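Local coordinates for uncharacterized protein Tfu_2867 (Thermobifida fusca, PDB 2QE6), which is of uncharacterised function but binds S-adenosylmethionine and is probably an S-adenosylmethionine-dependent methyltransferase, at residues P128-F133 with H146-M152; V69-G74 with V97-N102; S196-L202 with Q263-A267. The protein carries 1 engineered substitution. One frame throughout, in Å; residues are numbered along the deposited sequence. Where two conformers were deposited one is given.

Contact 1 of 3, residues P128-F133 with H146-M152; sequences PNTAVF and HPDVRRM
In this Rossmann-like methyltransferase fold, strand 130-133, at an edge of the parallel part of the sheet, is covered by helix 147-152, which runs nearly antiparallel to it. The short axes come within 9.0 Å at a crossing angle of -160°. CA atoms pair most closely at Ala131-Asp148 (6.6 Å) and Asn129-Met152 (7.3 Å). Ala131 and Phe133 (chi1 p) turn their CA-CB bonds toward the helix, while Thr130 and Val132 turn away, Val132 packing on helix 114-124. His146 (chi1 t) is the N-cap: its ND1 accepts from Asp148 N at 3.1 Å, and its ring stacks face-to-face on Phe133, centroids 3.5 Å apart and planes at 12°. Asp148 (m) places OD2 3.7 Å from Phe133 CD1 and OD1 3.2 Å from Arg151 NE in a salt bridge. Val149 CG2 meets the Phe133 ring edge, 3.9 Å from CE1. Arg151 brings NH2 to 3.8 Å from Ala131 CB. Last, selenomethionine Met152 (chi1 and chi2 both m) sets SE 3.8 Å from Pro128 O.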
ATOM      1  N   PRO A 128     -16.622  11.684   8.941  1.00 43.00           N
ATOM      2  CA  PRO A 128     -16.410  12.859   8.116  1.00 41.03           C
ATOM      3  C   PRO A 128     -14.949  13.069   7.764  1.00 39.98           C
ATOM      4  O   PRO A 128     -14.673  13.863   6.880  1.00 41.95           O
ATOM      5  CB  PRO A 128     -16.904  14.004   9.002  1.00 42.18           C
ATOM      6  CG  PRO A 128     -16.724  13.529  10.383  1.00 43.00           C
ATOM      7  CD  PRO A 128     -16.919  12.042  10.342  1.00 43.21           C
ATOM      8  N   ASN A 129     -14.032  12.393   8.456  1.00 38.51           N
ATOM      9  CA  ASN A 129     -12.579  12.552   8.184  1.00 35.57           C
ATOM     10  C   ASN A 129     -11.977  11.475   7.357  1.00 35.49           C
ATOM     11  O   ASN A 129     -10.746  11.396   7.245  1.00 32.37           O
ATOM     12  CB  ASN A 129     -11.796  12.663   9.480  1.00 35.87           C
ATOM     13  CG  ASN A 129     -12.204  13.890  10.292  1.00 40.21           C
ATOM     14  OD1 ASN A 129     -11.938  13.960  11.476  1.00 49.01           O
ATOM     15  ND2 ASN A 129     -12.876  14.843   9.653  1.00 34.15           N
ATOM     16  N   THR A 130     -12.817  10.637   6.763  1.00 33.55           N
ATOM     17  CA  THR A 130     -12.298   9.532   5.961  1.00 31.39           C
ATOM     18  C   THR A 130     -13.151   9.417   4.709  1.00 31.94           C
ATOM     19  O   THR A 130     -14.368   9.494   4.772  1.00 31.21           O
ATOM     20  CB  THR A 130     -12.294   8.218   6.783  1.00 31.46           C
ATOM     21  OG1 THR A 130     -11.675   8.447   8.061  1.00 34.80           O
ATOM     22  CG2 THR A 130     -11.546   7.136   6.077  1.00 35.30           C
ATOM     23  N   ALA A 131     -12.515   9.290   3.561  1.00 30.97           N
ATOM     24  CA  ALA A 131     -13.213   9.229   2.281  1.00 32.32           C
ATOM     25  C   ALA A 131     -12.538   8.155   1.432  1.00 33.57           C
ATOM     26  O   ALA A 131     -11.400   7.790   1.713  1.00 31.23           O
ATOM     27  CB  ALA A 131     -13.149  10.586   1.575  1.00 32.78           C
ATOM     28  N   VAL A 132     -13.271   7.623   0.454  1.00 33.68           N
ATOM     29  CA  VAL A 132     -12.774   6.587  -0.446  1.00 35.31           C
ATOM     30  C   VAL A 132     -13.235   6.878  -1.869  1.00 35.58           C
ATOM     31  O   VAL A 132     -14.332   7.339  -2.075  1.00 38.94           O
ATOM     32  CB  VAL A 132     -13.219   5.157  -0.000  1.00 35.43           C
ATOM     33  CG1 VAL A 132     -14.718   5.004   0.003  1.00 37.38           C
ATOM     34  CG2 VAL A 132     -12.542   4.063  -0.878  1.00 36.20           C
ATOM     35  N   PHE A 133     -12.390   6.630  -2.858  1.00 39.23           N
ATOM     36  CA  PHE A 133     -12.864   6.686  -4.231  1.00 39.95           C
ATOM     37  C   PHE A 133     -12.068   5.800  -5.172  1.00 40.38           C
ATOM     38  O   PHE A 133     -10.951   5.349  -4.859  1.00 38.76           O
ATOM     39  CB  PHE A 133     -12.984   8.143  -4.735  1.00 41.18           C
ATOM     40  CG  PHE A 133     -11.671   8.870  -4.918  1.00 41.33           C
ATOM     41  CD1 PHE A 133     -11.088   9.574  -3.866  1.00 42.76           C
ATOM     42  CD2 PHE A 133     -11.057   8.915  -6.172  1.00 43.45           C
ATOM     43  CE1 PHE A 133      -9.885  10.285  -4.056  1.00 37.68           C
ATOM     44  CE2 PHE A 133      -9.875   9.631  -6.376  1.00 34.48           C
ATOM     45  CZ  PHE A 133      -9.285  10.312  -5.313  1.00 42.27           C
ATOM     46  N   HIS A 146      -9.155  15.538  -7.366  1.00 43.74           N
ATOM     47  CA  HIS A 146     -10.450  14.946  -7.040  1.00 42.55           C
ATOM     48  C   HIS A 146     -11.106  15.710  -5.865  1.00 44.28           C
ATOM     49  O   HIS A 146     -10.400  16.127  -4.931  1.00 44.40           O
ATOM     50  CB  HIS A 146     -10.240  13.445  -6.713  1.00 41.87           C
ATOM     51  CG  HIS A 146     -11.503  12.647  -6.692  1.00 38.22           C
ATOM     52  ND1 HIS A 146     -12.389  12.690  -5.638  1.00 42.50           N
ATOM     53  CD2 HIS A 146     -12.049  11.817  -7.612  1.00 44.12           C
ATOM     54  CE1 HIS A 146     -13.424  11.914  -5.906  1.00 39.19           C
ATOM     55  NE2 HIS A 146     -13.237  11.365  -7.095  1.00 43.91           N
ATOM     56  N   PRO A 147     -12.446  15.944  -5.925  1.00 43.52           N
ATOM     57  CA  PRO A 147     -13.138  16.646  -4.840  1.00 43.45           C
ATOM     58  C   PRO A 147     -12.914  16.072  -3.440  1.00 43.96           C
ATOM     59  O   PRO A 147     -12.920  16.830  -2.471  1.00 45.48           O
ATOM     60  CB  PRO A 147     -14.631  16.549  -5.223  1.00 44.08           C
ATOM     61  CG  PRO A 147     -14.711  15.678  -6.415  1.00 43.65           C
ATOM     62  CD  PRO A 147     -13.364  15.605  -7.030  1.00 44.73           C
ATOM     63  N   ASP A 148     -12.723  14.759  -3.328  1.00 45.33           N
ATOM     64  CA  ASP A 148     -12.484  14.137  -2.021  1.00 44.93           C
ATOM     65  C   ASP A 148     -11.113  14.544  -1.542  1.00 44.74           C
ATOM     66  O   ASP A 148     -10.963  14.883  -0.364  1.00 43.90           O
ATOM     67  CB  ASP A 148     -12.630  12.609  -2.040  1.00 45.34           C
ATOM     68  CG  ASP A 148     -14.092  12.140  -2.146  1.00 46.13           C
ATOM     69  OD1 ASP A 148     -15.025  12.864  -1.730  1.00 43.12           O
ATOM     70  OD2 ASP A 148     -14.311  11.019  -2.638  1.00 48.30           O
ATOM     71  N   VAL A 149     -10.128  14.556  -2.456  1.00 43.25           N
ATOM     72  CA  VAL A 149      -8.789  15.055  -2.140  1.00 41.35           C
ATOM     73  C   VAL A 149      -8.797  16.533  -1.790  1.00 42.54           C
ATOM     74  O   VAL A 149      -8.277  16.916  -0.731  1.00 40.23           O
ATOM     75  CB  VAL A 149      -7.772  14.738  -3.259  1.00 41.94           C
ATOM     76  CG1 VAL A 149      -6.456  15.439  -3.021  1.00 41.30           C
ATOM     77  CG2 VAL A 149      -7.558  13.263  -3.293  1.00 35.62           C
ATOM     78  N   ARG A 150      -9.414  17.353  -2.642  1.00 41.80           N
ATOM     79  CA  ARG A 150      -9.380  18.805  -2.432  1.00 44.52           C
ATOM     80  C   ARG A 150     -10.119  19.250  -1.178  1.00 42.60           C
ATOM     81  O   ARG A 150      -9.679  20.179  -0.505  1.00 40.00           O
ATOM     82  CB  ARG A 150      -9.847  19.562  -3.684  1.00 45.50           C
ATOM     83  CG  ARG A 150      -8.834  19.381  -4.838  1.00 55.58           C
ATOM     84  CD  ARG A 150      -8.526  20.662  -5.599  1.00 64.28           C
ATOM     85  NE  ARG A 150      -9.583  20.947  -6.568  1.00 70.00           N
ATOM     86  CZ  ARG A 150      -9.405  21.297  -7.845  1.00 72.10           C
ATOM     87  NH1 ARG A 150      -8.193  21.447  -8.369  1.00 70.37           N
ATOM     88  NH2 ARG A 150     -10.470  21.516  -8.609  1.00 72.06           N
ATOM     89  N   ARG A 151     -11.194  18.554  -0.824  1.00 43.87           N
ATOM     90  CA  ARG A 151     -11.915  18.890   0.398  1.00 46.59           C
ATOM     91  C   ARG A 151     -11.309  18.281   1.672  1.00 44.78           C
ATOM     92  O   ARG A 151     -11.658  18.710   2.765  1.00 43.34           O
ATOM     93  CB  ARG A 151     -13.391  18.510   0.282  1.00 47.48           C
ATOM     94  CG  ARG A 151     -13.699  17.062   0.579  1.00 53.62           C
ATOM     95  CD  ARG A 151     -15.136  16.671   0.170  1.00 53.60           C
ATOM     96  NE  ARG A 151     -15.342  15.233   0.396  1.00 65.17           N
ATOM     97  CZ  ARG A 151     -15.596  14.669   1.584  1.00 67.53           C
ATOM     98  NH1 ARG A 151     -15.721  15.414   2.687  1.00 67.81           N
ATOM     99  NH2 ARG A 151     -15.749  13.344   1.667  1.00 66.30           N
HETATM  100  N   MSE A 152     -10.410  17.305   1.541  1.00 44.12           N
HETATM  101  CA  MSE A 152      -9.842  16.594   2.706  1.00 45.60           C
HETATM  102  C   MSE A 152      -8.391  16.923   3.016  1.00 43.27           C
HETATM  103  O   MSE A 152      -7.999  16.926   4.171  1.00 42.34           O
HETATM  104  CB  MSE A 152      -9.906  15.082   2.478  1.00 46.30           C
HETATM  105  CG  MSE A 152     -11.313  14.537   2.472  1.00 53.64           C
HETATM  106 SE   MSE A 152     -11.942  14.297   4.266  0.75 58.17          SE
HETATM  107  CE  MSE A 152     -12.765  12.611   3.802  1.00 52.51           C
TER

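Contact 2 of 3, residues V69-G74 with V97-N102; sequences VRFLAG and VAQSVN
Small apolar side chains let two helices of the Rossmann-like methyltransferase fold pack closely: segment 69-74, from the long helix 54-75, and segment 97-102, from helix 94-101 and the residue that follows it. Their short axes approach to 8.4 Å at a crossing angle of -41°, with N-to-C directions diverging by 41°. At the centre, Ala73 points its CB at the other helix, 3.8 Å from Ala98 CA, 4.1 Å from Ala98 CB and 3.3 Å from Val101 CG2. The backbones come nearest here, with CA-CA distances of 5.3 Å for Ala73-Ala98 and 5.4 Å for Gly74-Val101. Both alanines also rest on Phe81 of strand 80-84, so the helix pair is seated on the central sheet. One turn back, Val69 (chi1 t) puts CG1 3.8 Å from Val97 CB and 4.1 Å from Ala98 CB, and Val97 (t) returns CG1 to 3.7 Å from Arg70 N.

Outward, Val101 (m) lies against the backbone where segment 69-74 widens into a pi-type turn at 71-74, its CG2 3.5 Å from Gly74 N. Glycine offers no CB to crowd it. Arg70 (chi1 and chi2 t) lays CG 3.8 Å from Val101 CG1, then leads its guanidinium away to a salt bridge with Asp250. At the polar edge, Asn102, the first residue to leave helical geometry, adopts chi1 t. Its ND2 bonds to Ser79 OG and donates only weakly across the interface, to Ala73 O at 3.4 Å.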
ATOM      1  N   VAL A  69       1.973   3.875   9.881  1.00 39.02           N
ATOM      2  CA  VAL A  69       0.923   4.861  10.051  1.00 36.21           C
ATOM      3  C   VAL A  69       0.945   5.381  11.486  1.00 37.53           C
ATOM      4  O   VAL A  69       0.747   6.556  11.709  1.00 38.36           O
ATOM      5  CB  VAL A  69      -0.440   4.313   9.628  1.00 37.04           C
ATOM      6  CG1 VAL A  69      -1.520   5.257   9.995  1.00 30.22           C
ATOM      7  CG2 VAL A  69      -0.438   4.028   8.129  1.00 33.60           C
ATOM      8  N   ARG A  70       1.183   4.500  12.456  1.00 37.33           N
ATOM      9  CA  ARG A  70       1.299   4.906  13.856  0.50 36.57           C
ATOM     10  C   ARG A  70       2.466   5.878  14.051  1.00 35.63           C
ATOM     11  O   ARG A  70       2.345   6.856  14.779  1.00 34.62           O
ATOM     12  CB  ARG A  70       1.462   3.687  14.771  0.50 36.35           C
ATOM     13  CG  ARG A  70       1.481   4.032  16.255  0.50 37.53           C
ATOM     14  CD  ARG A  70       1.657   2.807  17.140  0.50 39.18           C
ATOM     15  NE  ARG A  70       2.930   2.132  16.884  0.50 36.13           N
ATOM     16  CZ  ARG A  70       3.082   0.837  16.618  0.50 31.36           C
ATOM     17  NH1 ARG A  70       2.035   0.020  16.572  0.50 28.98           N
ATOM     18  NH2 ARG A  70       4.302   0.357  16.408  0.50 29.55           N
ATOM     19  N   PHE A  71       3.600   5.619  13.388  1.00 35.03           N
ATOM     20  CA  PHE A  71       4.738   6.549  13.432  1.00 34.56           C
ATOM     21  C   PHE A  71       4.336   7.918  12.859  1.00 34.26           C
ATOM     22  O   PHE A  71       4.570   8.970  13.467  1.00 36.70           O
ATOM     23  CB  PHE A  71       5.950   5.980  12.665  1.00 35.33           C
ATOM     24  CG  PHE A  71       6.964   7.017  12.267  1.00 31.54           C
ATOM     25  CD1 PHE A  71       7.871   7.506  13.179  1.00 34.46           C
ATOM     26  CD2 PHE A  71       7.039   7.466  10.955  1.00 39.76           C
ATOM     27  CE1 PHE A  71       8.818   8.481  12.807  1.00 34.90           C
ATOM     28  CE2 PHE A  71       7.961   8.451  10.589  1.00 35.75           C
ATOM     29  CZ  PHE A  71       8.849   8.946  11.510  1.00 37.98           C
ATOM     30  N   LEU A  72       3.695   7.894  11.707  1.00 35.23           N
ATOM     31  CA  LEU A  72       3.343   9.117  10.989  1.00 34.75           C
ATOM     32  C   LEU A  72       2.331   9.962  11.725  1.00 34.65           C
ATOM     33  O   LEU A  72       2.504  11.179  11.840  1.00 34.07           O
ATOM     34  CB  LEU A  72       2.804   8.766   9.606  1.00 33.87           C
ATOM     35  CG  LEU A  72       3.823   8.286   8.591  1.00 37.62           C
ATOM     36  CD1 LEU A  72       3.122   7.676   7.390  1.00 31.04           C
ATOM     37  CD2 LEU A  72       4.833   9.394   8.193  1.00 33.43           C
ATOM     38  N   ALA A  73       1.273   9.318  12.235  1.00 33.44           N
ATOM     39  CA  ALA A  73       0.135  10.049  12.830  1.00 33.89           C
ATOM     40  C   ALA A  73       0.410  10.498  14.271  1.00 34.47           C
ATOM     41  O   ALA A  73      -0.199  11.459  14.770  1.00 37.61           O
ATOM     42  CB  ALA A  73      -1.137   9.182  12.750  1.00 32.54           C
ATOM     43  N   GLY A  74       1.310   9.785  14.944  1.00 36.02           N
ATOM     44  CA  GLY A  74       1.677  10.082  16.313  1.00 36.69           C
ATOM     45  C   GLY A  74       2.928  10.924  16.371  1.00 38.61           C
ATOM     46  O   GLY A  74       2.865  12.145  16.427  1.00 42.86           O
ATOM     47  N   VAL A  97      -5.842   3.081  12.509  1.00 32.87           N
ATOM     48  CA  VAL A  97      -4.547   3.328  13.121  1.00 33.26           C
ATOM     49  C   VAL A  97      -4.322   4.829  13.353  1.00 33.52           C
ATOM     50  O   VAL A  97      -3.986   5.242  14.462  1.00 38.03           O
ATOM     51  CB  VAL A  97      -3.414   2.774  12.228  1.00 26.77           C
ATOM     52  CG1 VAL A  97      -2.112   2.832  12.985  1.00 31.91           C
ATOM     53  CG2 VAL A  97      -3.753   1.343  11.856  1.00 32.21           C
ATOM     54  N   ALA A  98      -4.541   5.643  12.316  1.00 33.86           N
ATOM     55  CA  ALA A  98      -4.283   7.091  12.408  1.00 33.77           C
ATOM     56  C   ALA A  98      -5.124   7.709  13.504  1.00 33.95           C
ATOM     57  O   ALA A  98      -4.626   8.487  14.321  1.00 35.09           O
ATOM     58  CB  ALA A  98      -4.550   7.785  11.067  1.00 33.14           C
ATOM     59  N   GLN A  99      -6.404   7.347  13.551  1.00 33.30           N
ATOM     60  CA  GLN A  99      -7.296   7.954  14.557  1.00 35.80           C
ATOM     61  C   GLN A  99      -7.032   7.468  15.983  1.00 35.62           C
ATOM     62  O   GLN A  99      -7.358   8.183  16.945  1.00 36.68           O
ATOM     63  CB  GLN A  99      -8.762   7.734  14.193  1.00 36.68           C
ATOM     64  CG  GLN A  99      -9.202   8.404  12.859  1.00 33.89           C
ATOM     65  CD  GLN A  99     -10.663   8.226  12.612  1.00 39.78           C
ATOM     66  OE1 GLN A  99     -11.429   8.038  13.557  1.00 41.17           O
ATOM     67  NE2 GLN A  99     -11.080   8.298  11.368  1.00 24.10           N
ATOM     68  N   SER A 100      -6.438   6.281  16.132  1.00 34.97           N
ATOM     69  CA  SER A 100      -6.050   5.762  17.464  1.00 36.40           C
ATOM     70  C   SER A 100      -4.977   6.612  18.134  1.00 35.58           C
ATOM     71  O   SER A 100      -4.971   6.724  19.350  1.00 32.66           O
ATOM     72  CB  SER A 100      -5.571   4.288  17.399  1.00 38.18           C
ATOM     73  OG  SER A 100      -4.286   4.153  16.803  1.00 33.58           O
ATOM     74  N   VAL A 101      -4.074   7.202  17.346  1.00 38.60           N
ATOM     75  CA  VAL A 101      -3.028   8.070  17.892  1.00 42.60           C
ATOM     76  C   VAL A 101      -3.348   9.562  17.725  1.00 44.48           C
ATOM     77  O   VAL A 101      -2.777  10.387  18.419  1.00 46.65           O
ATOM     78  CB  VAL A 101      -1.613   7.760  17.302  1.00 41.75           C
ATOM     79  CG1 VAL A 101      -1.214   6.336  17.616  1.00 42.42           C
ATOM     80  CG2 VAL A 101      -1.551   7.984  15.827  1.00 48.56           C
ATOM     81  N   ASN A 102      -4.252   9.904  16.812  1.00 43.86           N
ATOM     82  CA  ASN A 102      -4.484  11.302  16.420  1.00 42.27           C
ATOM     83  C   ASN A 102      -5.925  11.426  15.969  1.00 41.70           C
ATOM     84  O   ASN A 102      -6.227  11.225  14.787  1.00 39.15           O
ATOM     85  CB  ASN A 102      -3.515  11.659  15.281  1.00 39.74           C
ATOM     86  CG  ASN A 102      -3.650  13.099  14.772  1.00 37.75           C
ATOM     87  OD1 ASN A 102      -4.525  13.871  15.191  1.00 39.22           O
ATOM     88  ND2 ASN A 102      -2.743  13.459  13.843  1.00 44.68           N
TER

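Contact 3 of 3, residues S196-L202 with Q263-A267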
ATOM      1  N   SER A 196       7.235  -2.573  -1.213  1.00 34.35           N
ATOM      2  CA  SER A 196       7.437  -3.099  -2.551  1.00 33.23           C
ATOM      3  C   SER A 196       7.988  -4.506  -2.459  1.00 36.85           C
ATOM      4  O   SER A 196       8.834  -4.783  -1.628  1.00 36.73           O
ATOM      5  CB  SER A 196       8.449  -2.264  -3.301  1.00 35.21           C
ATOM      6  OG  SER A 196       8.705  -2.812  -4.628  1.00 34.22           O
ATOM      7  N   LEU A 197       7.530  -5.362  -3.363  1.00 35.62           N
ATOM      8  CA  LEU A 197       8.236  -6.554  -3.719  1.00 34.30           C
ATOM      9  C   LEU A 197       9.682  -6.208  -4.077  1.00 33.90           C
ATOM     10  O   LEU A 197       9.939  -5.283  -4.870  1.00 35.39           O
ATOM     11  CB  LEU A 197       7.493  -7.213  -4.893  1.00 34.77           C
ATOM     12  CG  LEU A 197       7.949  -8.548  -5.482  1.00 45.42           C
ATOM     13  CD1 LEU A 197       8.048  -9.684  -4.423  1.00 46.91           C
ATOM     14  CD2 LEU A 197       6.963  -8.879  -6.581  1.00 43.03           C
ATOM     15  N   VAL A 198      10.634  -6.974  -3.528  1.00 32.52           N
ATOM     16  CA  VAL A 198      12.071  -6.628  -3.618  1.00 30.70           C
ATOM     17  C   VAL A 198      12.794  -7.742  -4.360  1.00 33.25           C
ATOM     18  O   VAL A 198      12.376  -8.888  -4.324  1.00 31.72           O
ATOM     19  CB  VAL A 198      12.718  -6.347  -2.204  1.00 31.11           C
ATOM     20  CG1 VAL A 198      12.878  -7.630  -1.392  1.00 28.12           C
ATOM     21  CG2 VAL A 198      14.071  -5.601  -2.357  1.00 30.36           C
ATOM     22  N   ASP A 199      13.828  -7.381  -5.108  1.00 32.28           N
ATOM     23  CA  ASP A 199      14.764  -8.344  -5.702  1.00 33.46           C
ATOM     24  C   ASP A 199      16.068  -8.167  -4.920  1.00 32.29           C
ATOM     25  O   ASP A 199      16.778  -7.175  -5.092  1.00 34.59           O
ATOM     26  CB  ASP A 199      15.001  -8.055  -7.194  1.00 30.77           C
ATOM     27  CG  ASP A 199      15.883  -9.086  -7.885  1.00 38.95           C
ATOM     28  OD1 ASP A 199      16.524  -9.890  -7.206  1.00 35.18           O
ATOM     29  OD2 ASP A 199      15.963  -9.071  -9.121  1.00 35.64           O
ATOM     30  N   THR A 200      16.381  -9.148  -4.074  1.00 34.86           N
ATOM     31  CA  THR A 200      17.676  -9.258  -3.432  1.00 34.90           C
ATOM     32  C   THR A 200      18.318 -10.586  -3.885  1.00 32.59           C
ATOM     33  O   THR A 200      19.099 -11.185  -3.155  1.00 34.17           O
ATOM     34  CB  THR A 200      17.565  -9.165  -1.901  1.00 34.34           C
ATOM     35  OG1 THR A 200      16.667 -10.162  -1.438  1.00 35.65           O
ATOM     36  CG2 THR A 200      17.038  -7.774  -1.447  1.00 32.17           C
ATOM     37  N   GLY A 201      17.975 -11.054  -5.091  1.00 34.25           N
ATOM     38  CA  GLY A 201      18.562 -12.272  -5.650  1.00 34.20           C
ATOM     39  C   GLY A 201      18.062 -13.569  -5.044  1.00 34.21           C
ATOM     40  O   GLY A 201      18.722 -14.582  -5.078  1.00 32.73           O
ATOM     41  N   LEU A 202      16.893 -13.549  -4.428  1.00 32.85           N
ATOM     42  CA  LEU A 202      16.289 -14.793  -3.949  1.00 37.61           C
ATOM     43  C   LEU A 202      15.287 -15.332  -5.017  1.00 37.76           C
ATOM     44  O   LEU A 202      14.488 -14.609  -5.544  1.00 36.52           O
ATOM     45  CB  LEU A 202      15.602 -14.561  -2.601  1.00 36.07           C
ATOM     46  CG  LEU A 202      16.444 -13.831  -1.532  1.00 41.53           C
ATOM     47  CD1 LEU A 202      15.601 -13.697  -0.262  1.00 41.06           C
ATOM     48  CD2 LEU A 202      17.759 -14.521  -1.236  1.00 42.09           C
ATOM     49  N   GLN A 263      11.347 -12.117   3.435  1.00 35.02           N
ATOM     50  CA  GLN A 263      12.313 -11.534   2.477  1.00 36.01           C
ATOM     51  C   GLN A 263      11.754 -11.215   1.086  1.00 36.52           C
ATOM     52  O   GLN A 263      12.517 -11.004   0.120  1.00 35.28           O
ATOM     53  CB  GLN A 263      13.505 -12.458   2.336  1.00 35.66           C
ATOM     54  CG  GLN A 263      14.310 -12.545   3.627  1.00 41.16           C
ATOM     55  CD  GLN A 263      15.281 -13.642   3.552  1.00 39.73           C
ATOM     56  OE1 GLN A 263      16.432 -13.408   3.301  1.00 45.73           O
ATOM     57  NE2 GLN A 263      14.814 -14.866   3.709  1.00 44.39           N
ATOM     58  N   LEU A 264      10.427 -11.144   0.998  1.00 31.34           N
ATOM     59  CA  LEU A 264       9.740 -10.854  -0.249  1.00 31.62           C
ATOM     60  C   LEU A 264       9.535  -9.346  -0.486  1.00 34.86           C
ATOM     61  O   LEU A 264       9.488  -8.920  -1.619  1.00 36.11           O
ATOM     62  CB  LEU A 264       8.375 -11.608  -0.321  1.00 32.64           C
ATOM     63  CG  LEU A 264       8.454 -13.104  -0.677  1.00 35.34           C
ATOM     64  CD1 LEU A 264       7.043 -13.744  -0.552  1.00 33.05           C
ATOM     65  CD2 LEU A 264       9.084 -13.354  -2.015  1.00 36.12           C
ATOM     66  N   GLY A 265       9.402  -8.552   0.577  1.00 32.27           N
ATOM     67  CA  GLY A 265       9.194  -7.124   0.435  1.00 33.27           C
ATOM     68  C   GLY A 265      10.007  -6.236   1.347  1.00 34.28           C
ATOM     69  O   GLY A 265      10.491  -6.687   2.409  1.00 35.68           O
HETATM   70  N   MSE A 266      10.153  -4.970   0.922  1.00 34.39           N
HETATM   71  CA  MSE A 266      10.812  -3.933   1.739  1.00 33.24           C
HETATM   72  C   MSE A 266       9.896  -2.765   1.970  1.00 33.71           C
HETATM   73  O   MSE A 266       8.984  -2.559   1.221  1.00 36.73           O
HETATM   74  CB  MSE A 266      12.108  -3.442   1.105  1.00 33.40           C
HETATM   75  CG  MSE A 266      13.194  -4.485   1.144  1.00 37.60           C
HETATM   76 SE   MSE A 266      14.956  -3.831   1.036  0.75 31.38          SE
HETATM   77  CE  MSE A 266      15.930  -5.444   1.323  1.00 31.85           C
ATOM     78  N   ALA A 267      10.170  -2.014   3.029  1.00 35.99           N
ATOM     79  CA  ALA A 267       9.419  -0.833   3.412  1.00 33.34           C
ATOM     80  C   ALA A 267      10.410   0.336   3.577  1.00 34.48           C
ATOM     81  O   ALA A 267      11.564   0.128   3.965  1.00 32.80           O
ATOM     82  CB  ALA A 267       8.698  -1.066   4.753  1.00 32.93           C
TER
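Three backbone hydrogen bonds join these segments in antiparallel fashion. Ser196 and Met266 form a hydrogen-bonded pair, Ser196 N donating to Met266 O at 3.0 Å and Met266 N to Ser196 O at 2.9 Å. Beyond the end of strand 191-197, Val198 N still reaches Leu264 O at 3.0 Å. Between them Leu197 and Gly265 are a non-hydrogen-bonded pair with CA atoms only 4.3 Å apart, and Leu197 CA makes a CA-H...O contact of 3.4 Å with Leu264 O. Ser196 OG turns back on its own segment and donates to Leu197 O at 2.8 Å.

Past the ladder, Asp199 OD1 accepts from Gly201 N at 2.8 Å, an Asx turn, with Gly201 taking the positive phi that suits glycine. Gln205 OE1 receives Thr200 N and Leu202 N, tying this loop to helix 203-216.

Side-chain packing then fills the surroundings. Val198 CG2 lies 3.8 Å from CG of selenomethionine Met266, whose CE is 3.8 Å from Thr200 CG2. Tyr243 of strand 235-243 touches both Val198 and Met266, and its OH bonds Thr200 OG1. Farther out, Leu202 CD1 covers Gln263 CB at 3.6 Å.

Strand 265-271 is thereby inserted antiparallel between strands 191-197 and 235-243, giving the 3-2-1-4-5-7-6 strand order that is the hallmark of Rossmann-like methyltransferases. Main-chain pairing holds the segments largely irrespective of side chain, while Val198 and Thr200 on Met266 add packing that binds the loop after strand 191-197 to the neighbouring strand.

How the contacts relate
All three contacts are partly buried, but they serve different layers of one fold. Contact 3 lies within the sheet and is built on backbone hydrogen bonds. Contact 1 sets a helix on an edge strand of that same sheet, about 32 Å away between centres and across the middle of the chain, through side chains and an aromatic stack. Contact 2 joins helix to helix, almost wholly by apolar contacts. Contacts 1 and 2 touch where Thr130 OG1 packs 3.4 Å from Gln99 NE2. Each of these two side chains is separately hydrogen-bonded to Asp127. Contact 3 touches neither, its nearest atoms lying about 10 Å from contact 2 and 20 Å from contact 1.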